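Mandelate racemase / muconate lactonizing enzyme, C-terminal domain protein (Labrenzia alexandrii, PDB 4E5T) is a putative magnesium-dependent enzyme of the mandelate racemase/muconate lactonizing family in the enolase superfamily, whose substrate is not established. Local coordinates at residues Phe10-Tyr23 with Glu379-His393. Sequence-based numbering, arbitrary orientation.
Sequences FVVGNPPPRHGGRY and EDVARANPYTGSDLH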
ATOM      1  N   PHE A  10     -31.684  14.076  35.870  1.00 37.13           N
ATOM      2  CA  PHE A  10     -31.735  13.208  37.030  1.00 33.86           C
ATOM      3  C   PHE A  10     -30.388  12.517  37.144  1.00 32.19           C
ATOM      4  O   PHE A  10     -29.894  11.924  36.186  1.00 37.27           O
ATOM      5  CB  PHE A  10     -32.817  12.143  36.858  1.00 40.31           C
ATOM      6  CG  PHE A  10     -34.172  12.691  36.491  1.00 42.07           C
ATOM      7  CD1 PHE A  10     -34.426  13.174  35.208  1.00 42.26           C
ATOM      8  CD2 PHE A  10     -35.202  12.689  37.418  1.00 33.33           C
ATOM      9  CE1 PHE A  10     -35.659  13.669  34.872  1.00 43.13           C
ATOM     10  CE2 PHE A  10     -36.447  13.176  37.080  1.00 38.84           C
ATOM     11  CZ  PHE A  10     -36.677  13.666  35.811  1.00 46.17           C
ATOM     12  N   VAL A  11     -29.781  12.622  38.312  1.00 27.31           N
ATOM     13  CA  VAL A  11     -28.610  11.855  38.618  1.00 19.28           C
ATOM     14  C   VAL A  11     -29.067  10.839  39.639  1.00 35.02           C
ATOM     15  O   VAL A  11     -29.500  11.205  40.724  1.00 48.89           O
ATOM     16  CB  VAL A  11     -27.523  12.755  39.185  1.00 35.81           C
ATOM     17  CG1 VAL A  11     -26.238  11.954  39.454  1.00 28.52           C
ATOM     18  CG2 VAL A  11     -27.274  13.938  38.224  1.00 27.87           C
ATOM     19  N   VAL A  12     -29.014   9.565  39.270  1.00 30.83           N
ATOM     20  CA  VAL A  12     -29.579   8.499  40.088  1.00 37.27           C
ATOM     21  C   VAL A  12     -28.512   7.505  40.521  1.00 42.22           C
ATOM     22  O   VAL A  12     -27.921   6.834  39.680  1.00 53.46           O
ATOM     23  CB  VAL A  12     -30.655   7.700  39.302  1.00 41.74           C
ATOM     24  CG1 VAL A  12     -31.151   6.537  40.132  1.00 36.80           C
ATOM     25  CG2 VAL A  12     -31.814   8.599  38.876  1.00 32.26           C
ATOM     26  N   GLY A  13     -28.271   7.404  41.824  1.00 38.88           N
ATOM     27  CA  GLY A  13     -27.348   6.406  42.351  1.00 35.35           C
ATOM     28  C   GLY A  13     -27.901   4.999  42.193  1.00 40.10           C
ATOM     29  O   GLY A  13     -29.097   4.776  42.338  1.00 47.13           O
ATOM     30  N   ASN A  14     -27.032   4.046  41.885  1.00 41.85           N
ATOM     31  CA  ASN A  14     -27.449   2.664  41.650  1.00 38.82           C
ATOM     32  C   ASN A  14     -27.270   1.900  42.946  1.00 39.05           C
ATOM     33  O   ASN A  14     -26.210   1.943  43.542  1.00 52.72           O
ATOM     34  CB  ASN A  14     -26.592   2.056  40.530  1.00 42.27           C
ATOM     35  CG  ASN A  14     -27.147   0.745  39.977  1.00 47.26           C
ATOM     36  OD1 ASN A  14     -28.329   0.427  40.128  1.00 48.34           O
ATOM     37  ND2 ASN A  14     -26.282  -0.020  39.315  1.00 45.43           N
ATOM     38  N   PRO A  15     -28.323   1.231  43.422  1.00 54.88           N
ATOM     39  CA  PRO A  15     -28.169   0.505  44.689  1.00 58.60           C
ATOM     40  C   PRO A  15     -27.454  -0.830  44.508  1.00 58.38           C
ATOM     41  O   PRO A  15     -27.314  -1.304  43.375  1.00 44.21           O
ATOM     42  CB  PRO A  15     -29.622   0.283  45.147  1.00 51.25           C
ATOM     43  CG  PRO A  15     -30.412   0.289  43.889  1.00 56.64           C
ATOM     44  CD  PRO A  15     -29.720   1.250  42.953  1.00 58.73           C
ATOM     45  N   PRO A  16     -26.986  -1.417  45.624  1.00 71.21           N
ATOM     46  CA  PRO A  16     -26.487  -2.793  45.683  1.00 67.44           C
ATOM     47  C   PRO A  16     -27.387  -3.745  44.906  1.00 60.67           C
ATOM     48  O   PRO A  16     -28.607  -3.640  45.022  1.00 56.33           O
ATOM     49  CB  PRO A  16     -26.560  -3.103  47.168  1.00 57.13           C
ATOM     50  CG  PRO A  16     -26.214  -1.793  47.798  1.00 61.64           C
ATOM     51  CD  PRO A  16     -26.812  -0.726  46.917  1.00 65.60           C
ATOM     52  N   PRO A  17     -26.787  -4.675  44.147  1.00 57.27           N
ATOM     53  CA  PRO A  17     -25.341  -4.903  44.162  1.00 63.64           C
ATOM     54  C   PRO A  17     -24.599  -4.051  43.139  1.00 61.19           C
ATOM     55  O   PRO A  17     -23.495  -4.419  42.740  1.00 62.34           O
ATOM     56  CB  PRO A  17     -25.238  -6.375  43.787  1.00 66.02           C
ATOM     57  CG  PRO A  17     -26.353  -6.554  42.815  1.00 67.34           C
ATOM     58  CD  PRO A  17     -27.466  -5.615  43.241  1.00 59.20           C
ATOM     59  N   ARG A  18     -25.210  -2.943  42.725  1.00 60.36           N
ATOM     60  CA  ARG A  18     -24.578  -1.961  41.844  1.00 63.34           C
ATOM     61  C   ARG A  18     -24.025  -2.545  40.543  1.00 61.21           C
ATOM     62  O   ARG A  18     -22.996  -2.078  40.046  1.00 54.54           O
ATOM     63  CB  ARG A  18     -23.481  -1.168  42.581  1.00 62.06           C
ATOM     64  CG  ARG A  18     -23.965  -0.441  43.837  1.00 74.26           C
ATOM     65  CD  ARG A  18     -22.910   0.497  44.427  1.00 74.99           C
ATOM     66  NE  ARG A  18     -21.758  -0.239  44.932  1.00 84.79           N
ATOM     67  CZ  ARG A  18     -20.559   0.292  45.139  1.00 91.51           C
ATOM     68  NH1 ARG A  18     -20.344   1.576  44.884  1.00 95.25           N
ATOM     69  NH2 ARG A  18     -19.573  -0.465  45.598  1.00 92.44           N
ATOM     70  N   HIS A  19     -24.689  -3.563  39.997  1.00 57.07           N
ATOM     71  CA  HIS A  19     -24.339  -4.030  38.659  1.00 55.55           C
ATOM     72  C   HIS A  19     -24.691  -2.913  37.683  1.00 59.63           C
ATOM     73  O   HIS A  19     -25.702  -2.228  37.851  1.00 52.30           O
ATOM     74  CB  HIS A  19     -25.076  -5.323  38.288  1.00 51.94           C
ATOM     75  CG  HIS A  19     -24.749  -6.484  39.175  1.00 54.24           C
ATOM     76  ND1 HIS A  19     -25.570  -7.585  39.291  1.00 50.65           N
ATOM     77  CD2 HIS A  19     -23.694  -6.717  39.992  1.00 60.15           C
ATOM     78  CE1 HIS A  19     -25.041  -8.445  40.143  1.00 55.28           C
ATOM     79  NE2 HIS A  19     -23.900  -7.943  40.583  1.00 61.21           N
ATOM     80  N   GLY A  20     -23.839  -2.715  36.681  1.00 65.38           N
ATOM     81  CA  GLY A  20     -24.043  -1.664  35.699  1.00 49.32           C
ATOM     82  C   GLY A  20     -23.504  -0.321  36.148  1.00 38.88           C
ATOM     83  O   GLY A  20     -23.789   0.697  35.529  1.00 42.66           O
ATOM     84  N   GLY A  21     -22.740  -0.313  37.236  1.00 33.89           N
ATOM     85  CA  GLY A  21     -22.067   0.898  37.675  1.00 43.66           C
ATOM     86  C   GLY A  21     -22.695   1.745  38.775  1.00 49.26           C
ATOM     87  O   GLY A  21     -23.770   1.442  39.291  1.00 48.99           O
ATOM     88  N   ARG A  22     -22.010   2.832  39.120  1.00 44.36           N
ATOM     89  CA  ARG A  22     -22.292   3.574  40.343  1.00 36.49           C
ATOM     90  C   ARG A  22     -23.486   4.521  40.259  1.00 36.61           C
ATOM     91  O   ARG A  22     -24.126   4.775  41.265  1.00 42.84           O
ATOM     92  CB  ARG A  22     -21.057   4.367  40.788  1.00 31.01           C
ATOM     93  CG  ARG A  22     -19.865   3.526  41.171  1.00 37.76           C
ATOM     94  CD  ARG A  22     -18.775   4.390  41.783  1.00 53.99           C
ATOM     95  NE  ARG A  22     -17.930   3.630  42.699  1.00 73.41           N
ATOM     96  CZ  ARG A  22     -16.730   3.149  42.392  1.00 75.32           C
ATOM     97  NH1 ARG A  22     -16.225   3.361  41.178  1.00 70.56           N
ATOM     98  NH2 ARG A  22     -16.035   2.463  43.304  1.00 68.29           N
ATOM     99  N   TYR A  23     -23.766   5.058  39.076  1.00 32.43           N
ATOM    100  CA  TYR A  23     -24.845   6.028  38.919  1.00 31.10           C
ATOM    101  C   TYR A  23     -25.321   6.108  37.469  1.00 33.60           C
ATOM    102  O   TYR A  23     -24.594   5.707  36.556  1.00 34.38           O
ATOM    103  CB  TYR A  23     -24.401   7.414  39.415  1.00 40.12           C
ATOM    104  CG  TYR A  23     -23.209   8.027  38.679  1.00 48.51           C
ATOM    105  CD1 TYR A  23     -23.382   8.713  37.479  1.00 47.87           C
ATOM    106  CD2 TYR A  23     -21.921   7.941  39.198  1.00 45.66           C
ATOM    107  CE1 TYR A  23     -22.310   9.270  36.814  1.00 55.01           C
ATOM    108  CE2 TYR A  23     -20.836   8.504  38.535  1.00 46.29           C
ATOM    109  CZ  TYR A  23     -21.031   9.168  37.344  1.00 52.58           C
ATOM    110  OH  TYR A  23     -19.966   9.737  36.668  1.00 46.73           O
ATOM    111  N   GLU A 379     -40.179   8.740  36.972  1.00 40.94           N
ATOM    112  CA  GLU A 379     -39.508   9.931  37.474  1.00 42.69           C
ATOM    113  C   GLU A 379     -39.414   9.937  38.990  1.00 46.03           C
ATOM    114  O   GLU A 379     -38.403  10.381  39.562  1.00 34.38           O
ATOM    115  CB  GLU A 379     -40.236  11.200  37.022  1.00 33.48           C
ATOM    116  CG  GLU A 379     -40.429  11.316  35.538  1.00 30.34           C
ATOM    117  CD  GLU A 379     -41.051  12.638  35.160  1.00 44.65           C
ATOM    118  OE1 GLU A 379     -41.537  12.759  34.009  1.00 37.27           O
ATOM    119  OE2 GLU A 379     -41.048  13.555  36.022  1.00 45.48           O
ATOM    120  N   ASP A 380     -40.477   9.458  39.636  1.00 44.99           N
ATOM    121  CA  ASP A 380     -40.534   9.459  41.093  1.00 48.89           C
ATOM    122  C   ASP A 380     -39.500   8.518  41.676  1.00 51.43           C
ATOM    123  O   ASP A 380     -38.771   8.891  42.590  1.00 57.74           O
ATOM    124  CB  ASP A 380     -41.932   9.120  41.601  1.00 50.01           C
ATOM    125  CG  ASP A 380     -42.944  10.196  41.263  1.00 57.97           C
ATOM    126  OD1 ASP A 380     -42.535  11.346  40.982  1.00 66.42           O
ATOM    127  OD2 ASP A 380     -44.149   9.890  41.274  1.00 52.97           O
ATOM    128  N   VAL A 381     -39.427   7.305  41.142  1.00 49.52           N
ATOM    129  CA  VAL A 381     -38.369   6.385  41.537  1.00 47.96           C
ATOM    130  C   VAL A 381     -37.005   7.007  41.280  1.00 45.12           C
ATOM    131  O   VAL A 381     -36.090   6.854  42.087  1.00 43.84           O
ATOM    132  CB  VAL A 381     -38.495   5.025  40.831  1.00 40.01           C
ATOM    133  CG1 VAL A 381     -37.217   4.224  40.962  1.00 30.16           C
ATOM    134  CG2 VAL A 381     -39.647   4.265  41.425  1.00 35.36           C
ATOM    135  N   ALA A 382     -36.886   7.742  40.179  1.00 45.90           N
ATOM    136  CA  ALA A 382     -35.625   8.405  39.843  1.00 37.28           C
ATOM    137  C   ALA A 382     -35.260   9.521  40.818  1.00 34.04           C
ATOM    138  O   ALA A 382     -34.111   9.625  41.199  1.00 34.12           O
ATOM    139  CB  ALA A 382     -35.627   8.917  38.415  1.00 28.40           C
ATOM    140  N   ARG A 383     -36.220  10.349  41.227  1.00 34.24           N
ATOM    141  CA  ARG A 383     -35.903  11.436  42.164  1.00 33.35           C
ATOM    142  C   ARG A 383     -35.647  10.921  43.571  1.00 37.52           C
ATOM    143  O   ARG A 383     -34.959  11.566  44.368  1.00 39.20           O
ATOM    144  CB  ARG A 383     -37.016  12.483  42.233  1.00 32.45           C
ATOM    145  CG  ARG A 383     -37.395  13.095  40.926  1.00 39.79           C
ATOM    146  CD  ARG A 383     -38.273  14.317  41.114  1.00 49.99           C
ATOM    147  NE  ARG A 383     -38.583  14.893  39.812  1.00 56.58           N
ATOM    148  CZ  ARG A 383     -39.606  14.518  39.056  1.00 59.71           C
ATOM    149  NH1 ARG A 383     -39.788  15.088  37.869  1.00 58.82           N
ATOM    150  NH2 ARG A 383     -40.445  13.576  39.493  1.00 55.05           N
ATOM    151  N   ALA A 384     -36.217   9.763  43.881  1.00 45.77           N
ATOM    152  CA  ALA A 384     -36.187   9.248  45.238  1.00 47.09           C
ATOM    153  C   ALA A 384     -34.842   8.607  45.518  1.00 47.42           C
ATOM    154  O   ALA A 384     -34.559   8.235  46.648  1.00 56.00           O
ATOM    155  CB  ALA A 384     -37.303   8.252  45.438  1.00 30.78           C
ATOM    156  N   ASN A 385     -34.019   8.483  44.480  1.00 44.95           N
ATOM    157  CA  ASN A 385     -32.724   7.816  44.572  1.00 41.43           C
ATOM    158  C   ASN A 385     -31.542   8.673  44.127  1.00 46.56           C
ATOM    159  O   ASN A 385     -30.890   8.347  43.128  1.00 52.34           O
ATOM    160  CB  ASN A 385     -32.733   6.550  43.722  1.00 38.99           C
ATOM    161  CG  ASN A 385     -33.607   5.471  44.298  1.00 44.30           C
ATOM    162  OD1 ASN A 385     -33.117   4.560  44.957  1.00 54.16           O
ATOM    163  ND2 ASN A 385     -34.913   5.568  44.058  1.00 34.48           N
ATOM    164  N   PRO A 386     -31.232   9.741  44.886  1.00 40.47           N
ATOM    165  CA  PRO A 386     -30.131  10.645  44.542  1.00 44.71           C
ATOM    166  C   PRO A 386     -28.780   9.916  44.566  1.00 49.55           C
ATOM    167  O   PRO A 386     -28.654   8.860  45.187  1.00 42.88           O
ATOM    168  CB  PRO A 386     -30.180  11.666  45.675  1.00 38.93           C
ATOM    169  CG  PRO A 386     -30.617  10.864  46.824  1.00 33.13           C
ATOM    170  CD  PRO A 386     -31.686   9.967  46.266  1.00 34.63           C
ATOM    171  N   TYR A 387     -27.779  10.465  43.888  1.00 54.22           N
ATOM    172  CA  TYR A 387     -26.444   9.894  43.973  1.00 51.46           C
ATOM    173  C   TYR A 387     -25.671  10.578  45.094  1.00 49.56           C
ATOM    174  O   TYR A 387     -25.562  11.799  45.115  1.00 56.40           O
ATOM    175  CB  TYR A 387     -25.704  10.023  42.646  1.00 47.04           C
ATOM    176  CG  TYR A 387     -24.279   9.531  42.727  1.00 57.11           C
ATOM    177  CD1 TYR A 387     -23.994   8.237  43.146  1.00 55.81           C
ATOM    178  CD2 TYR A 387     -23.216  10.357  42.385  1.00 55.96           C
ATOM    179  CE1 TYR A 387     -22.698   7.780  43.229  1.00 56.01           C
ATOM    180  CE2 TYR A 387     -21.917   9.909  42.461  1.00 57.83           C
ATOM    181  CZ  TYR A 387     -21.659   8.620  42.885  1.00 61.41           C
ATOM    182  OH  TYR A 387     -20.359   8.173  42.963  1.00 61.97           O
ATOM    183  N   THR A 388     -25.153   9.810  46.043  1.00 44.34           N
ATOM    184  CA  THR A 388     -24.482  10.449  47.172  1.00 47.88           C
ATOM    185  C   THR A 388     -22.992  10.161  47.293  1.00 55.30           C
ATOM    186  O   THR A 388     -22.292  10.839  48.037  1.00 59.34           O
ATOM    187  CB  THR A 388     -25.202  10.200  48.513  1.00 51.62           C
ATOM    188  OG1 THR A 388     -25.552   8.821  48.629  1.00 59.37           O
ATOM    189  CG2 THR A 388     -26.470  11.031  48.589  1.00 59.24           C
ATOM    190  N   GLY A 389     -22.504   9.179  46.548  1.00 66.56           N
ATOM    191  CA  GLY A 389     -21.075   8.914  46.499  1.00 79.36           C
ATOM    192  C   GLY A 389     -20.322  10.059  45.841  1.00 86.77           C
ATOM    193  O   GLY A 389     -20.940  10.994  45.329  1.00 93.35           O
ATOM    194  N   SER A 390     -18.990   9.998  45.852  1.00 82.67           N
ATOM    195  CA  SER A 390     -18.180  11.050  45.234  1.00 71.99           C
ATOM    196  C   SER A 390     -17.417  10.575  43.996  1.00 67.44           C
ATOM    197  O   SER A 390     -16.985  11.386  43.179  1.00 68.74           O
ATOM    198  CB  SER A 390     -17.210  11.661  46.249  1.00 68.33           C
ATOM    199  OG  SER A 390     -16.329  10.683  46.781  1.00 65.64           O
ATOM    200  N   ASP A 391     -17.269   9.259  43.864  1.00 62.73           N
ATOM    201  CA  ASP A 391     -16.501   8.646  42.780  1.00 64.65           C
ATOM    202  C   ASP A 391     -17.097   8.847  41.386  1.00 53.05           C
ATOM    203  O   ASP A 391     -18.209   9.348  41.234  1.00 46.75           O
ATOM    204  CB  ASP A 391     -16.343   7.141  43.030  1.00 73.34           C
ATOM    205  CG  ASP A 391     -15.149   6.814  43.900  1.00 78.95           C
ATOM    206  OD1 ASP A 391     -14.029   7.282  43.579  1.00 80.00           O
ATOM    207  OD2 ASP A 391     -15.339   6.085  44.900  1.00 78.93           O
ATOM    208  N   LEU A 392     -16.337   8.450  40.370  1.00 48.76           N
ATOM    209  CA  LEU A 392     -16.849   8.437  39.014  1.00 46.52           C
ATOM    210  C   LEU A 392     -17.465   7.072  38.775  1.00 44.22           C
ATOM    211  O   LEU A 392     -17.243   6.139  39.548  1.00 35.66           O
ATOM    212  CB  LEU A 392     -15.745   8.741  37.988  1.00 44.22           C
ATOM    213  CG  LEU A 392     -15.135  10.154  38.036  1.00 45.01           C
ATOM    214  CD1 LEU A 392     -14.019  10.339  36.992  1.00 34.76           C
ATOM    215  CD2 LEU A 392     -16.211  11.250  37.910  1.00 38.41           C
ATOM    216  N   HIS A 393     -18.253   6.978  37.710  1.00 47.27           N
ATOM    217  CA  HIS A 393     -18.957   5.761  37.341  1.00 44.90           C
ATOM    218  C   HIS A 393     -18.018   4.541  37.277  1.00 57.77           C
ATOM    219  O   HIS A 393     -18.302   3.484  37.854  1.00 54.98           O
ATOM    220  CB  HIS A 393     -19.648   6.002  35.999  1.00 36.21           C
ATOM    221  CG  HIS A 393     -20.610   4.927  35.607  1.00 47.87           C
ATOM    222  ND1 HIS A 393     -21.577   4.443  36.463  1.00 58.50           N
ATOM    223  CD2 HIS A 393     -20.765   4.251  34.443  1.00 38.39           C
ATOM    224  CE1 HIS A 393     -22.283   3.514  35.843  1.00 52.57           C
ATOM    225  NE2 HIS A 393     -21.809   3.377  34.618  1.00 39.33           N
TER
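Val12 and Gly13 at the end of strand 10-13 run beside Pro386 and Tyr387, which follow helix 379-383, and Gly13 N donates to Asn385 O (3.1 Å, N-H...O angle 135°). Phe10 CD2 and Val12 CG2 touch the methyl of Ala382, while Phe10 CE2 lies over one face of the Arg383 guanidinium, whose NH1 is held by salt bridges to Glu379 and Glu8. Tyr387, its CG anti to the backbone N (chi1 176°), lays one ring face against Tyr23, with Tyr23 CB 4.0 Å from the Tyr387 centroid in a CH-pi contact; Tyr387 OH donates to Asp391 O (3.0 Å). His393 completes the aromatic cluster, edge-to-face toward Tyr23, its NE2 hydrogen-bonded to Tyr318 O. Weak bonds join Tyr23 N to His393 ND1 and His393 N to Tyr23 OH. Arg22 reaches along the backbone of Asp391 to His393: NH1 gives Leu392 O a weak bond (3.4 Å), and NH2 lies 4.0 Å from Asp391 OD2, an attraction of charges with no N-H pointed at that oxygen. An alanine at Arg22 is likely to leave Leu392 O without that donor and the Asp391 carboxylate without its nearby positive charge. This segment packs back onto the N-terminal capping domain of the enolase-superfamily fold, along the end of strand 4-13 at the edge of the chain's three-stranded antiparallel sheet, then over the loop into strand 23-31; there Gly20 lies about 11 Å from the bound magnesium ion, and the loop probably borders the active site, as in relatives. Val11, Tyr23 and Tyr387 rest on Pro48 of helix 48-63, Val12 on Phe349 of helix 349-352.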